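Local coordinates for SusD family protein (Bacteroides uniformis, PDB 7KV1) that probably binds beta-glucans at the cell surface of a human gut bacterium, as a surface glycan-binding protein of the SusD family, at residues A[144-149]-A[197-202]. Sequence-based numbering, arbitrary orientation.
Sequences YEMQAR and EAVIDS
Val199 packs alongside Met146 and Arg149, which lie about one turn apart on helix 138-162. Its CG2, anti to the carbonyl carbon, lies 3.6 Å from Arg149 CB and also sits over one face of the guanidinium, offset toward the rim; a compact branched residue suits packing beside two long chains. Met146 bends at chi2 (-36°), so that its unbranched, flexible chain swings across to Val199 and Ser202: SD comes 4.1 Å from Val199 CG2, while CE meets Ser202 CB at 3.6 Å. Ser202 turns its hydroxyl back onto the preceding turn, OG donating to Val199 O over 2.6 Å, which probably makes it easier for the thioether to lie against a polar side chain. An alanine in place of Met146 would lose the CG, SD and CE contacts and would probably loosen the packing around Val199 and Ser202. Arg149 serves twice: its aliphatic base packs on Val199, while its guanidinium, bent round at chi3, forms salt bridges to Glu145 through NH1 (3.0 Å to OE2) and to Glu195 through NE, the latter tying helices 138-162 and 185-201 together. The axes of 144-149 and 197-201 pass 10.1 Å apart at 146°, a roughly antiparallel helix pair, as expected in the TPR-like scaffold of SusD proteins.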
# COMPACT_ATOMS: atom_id res chain seq x y z
N TYR A 144 19.43 8.79 -12.19
CA TYR A 144 19.01 9.66 -11.04
C TYR A 144 17.66 10.31 -11.38
O TYR A 144 16.76 10.31 -10.53
CB TYR A 144 20.06 10.72 -10.68
CG TYR A 144 21.44 10.22 -10.33
CD1 TYR A 144 21.65 9.00 -9.70
CD2 TYR A 144 22.55 10.99 -10.63
CE1 TYR A 144 22.92 8.55 -9.38
CE2 TYR A 144 23.83 10.55 -10.33
CZ TYR A 144 24.02 9.33 -9.71
OH TYR A 144 25.30 8.93 -9.42
N GLU A 145 17.53 10.78 -12.61
CA GLU A 145 16.34 11.47 -13.15
C GLU A 145 15.13 10.54 -13.06
O GLU A 145 14.09 10.96 -12.54
CB GLU A 145 16.51 11.83 -14.62
CG GLU A 145 15.29 12.49 -15.18
CD GLU A 145 15.30 12.74 -16.66
OE1 GLU A 145 16.36 12.58 -17.28
OE2 GLU A 145 14.26 13.07 -17.18
N MET A 146 15.25 9.33 -13.58
CA MET A 146 14.10 8.41 -13.67
C MET A 146 13.74 7.92 -12.27
O MET A 146 12.55 7.74 -12.02
CB MET A 146 14.40 7.27 -14.63
CG MET A 146 14.37 7.73 -16.10
SD MET A 146 13.13 8.99 -16.55
CE MET A 146 13.71 9.52 -18.16
N GLN A 147 14.70 7.76 -11.36
CA GLN A 147 14.39 7.38 -9.96
C GLN A 147 13.58 8.51 -9.32
O GLN A 147 12.54 8.25 -8.69
CB GLN A 147 15.65 7.07 -9.17
CG GLN A 147 16.24 5.69 -9.40
CD GLN A 147 17.56 5.57 -8.68
OE1 GLN A 147 17.61 5.36 -7.47
NE2 GLN A 147 18.65 5.70 -9.42
N ALA A 148 14.01 9.76 -9.49
CA ALA A 148 13.30 10.91 -8.89
C ALA A 148 11.89 11.00 -9.49
O ALA A 148 10.93 11.27 -8.72
CB ALA A 148 14.08 12.19 -9.10
N ARG A 149 11.73 10.78 -10.79
CA ARG A 149 10.40 10.95 -11.42
C ARG A 149 9.44 9.84 -10.95
O ARG A 149 8.24 10.12 -10.73
CB ARG A 149 10.53 11.07 -12.93
CG ARG A 149 11.15 12.40 -13.35
CD ARG A 149 11.52 12.45 -14.82
NE ARG A 149 10.33 12.54 -15.63
CZ ARG A 149 10.31 12.40 -16.95
NH1 ARG A 149 11.45 12.22 -17.62
NH2 ARG A 149 9.17 12.49 -17.61
N GLU A 197 4.25 6.83 -18.00
CA GLU A 197 4.51 6.33 -19.37
C GLU A 197 5.85 6.87 -19.89
O GLU A 197 6.64 6.07 -20.39
CB GLU A 197 3.31 6.65 -20.23
CG GLU A 197 2.17 5.68 -19.97
CD GLU A 197 0.92 5.91 -20.78
OE1 GLU A 197 0.77 7.05 -21.26
OE2 GLU A 197 0.09 4.97 -20.91
N ALA A 198 6.12 8.16 -19.75
CA ALA A 198 7.44 8.74 -20.13
C ALA A 198 8.57 8.06 -19.36
O ALA A 198 9.61 7.70 -19.98
CB ALA A 198 7.44 10.24 -19.97
N VAL A 199 8.41 7.84 -18.07
CA VAL A 199 9.48 7.16 -17.28
C VAL A 199 9.68 5.73 -17.81
O VAL A 199 10.83 5.33 -18.07
CB VAL A 199 9.15 7.19 -15.78
CG1 VAL A 199 10.02 6.23 -14.98
CG2 VAL A 199 9.26 8.61 -15.23
N ILE A 200 8.61 4.98 -17.98
CA ILE A 200 8.68 3.55 -18.42
C ILE A 200 9.28 3.48 -19.85
O ILE A 200 10.21 2.64 -20.10
CB ILE A 200 7.28 2.91 -18.30
CG1 ILE A 200 6.96 2.67 -16.82
CG2 ILE A 200 7.17 1.64 -19.14
CD1 ILE A 200 5.51 2.28 -16.55
N ASP A 201 8.79 4.31 -20.78
CA ASP A 201 9.22 4.30 -22.21
C ASP A 201 10.70 4.68 -22.32
O ASP A 201 11.30 4.27 -23.31
CB ASP A 201 8.40 5.25 -23.08
CG ASP A 201 6.96 4.84 -23.28
OD1 ASP A 201 6.65 3.69 -22.98
OD2 ASP A 201 6.16 5.68 -23.77
N SER A 202 11.28 5.43 -21.37
CA SER A 202 12.74 5.74 -21.35
C SER A 202 13.59 4.45 -21.36
O SER A 202 14.74 4.52 -21.80
CB SER A 202 13.12 6.64 -20.20
OG SER A 202 13.21 5.93 -18.97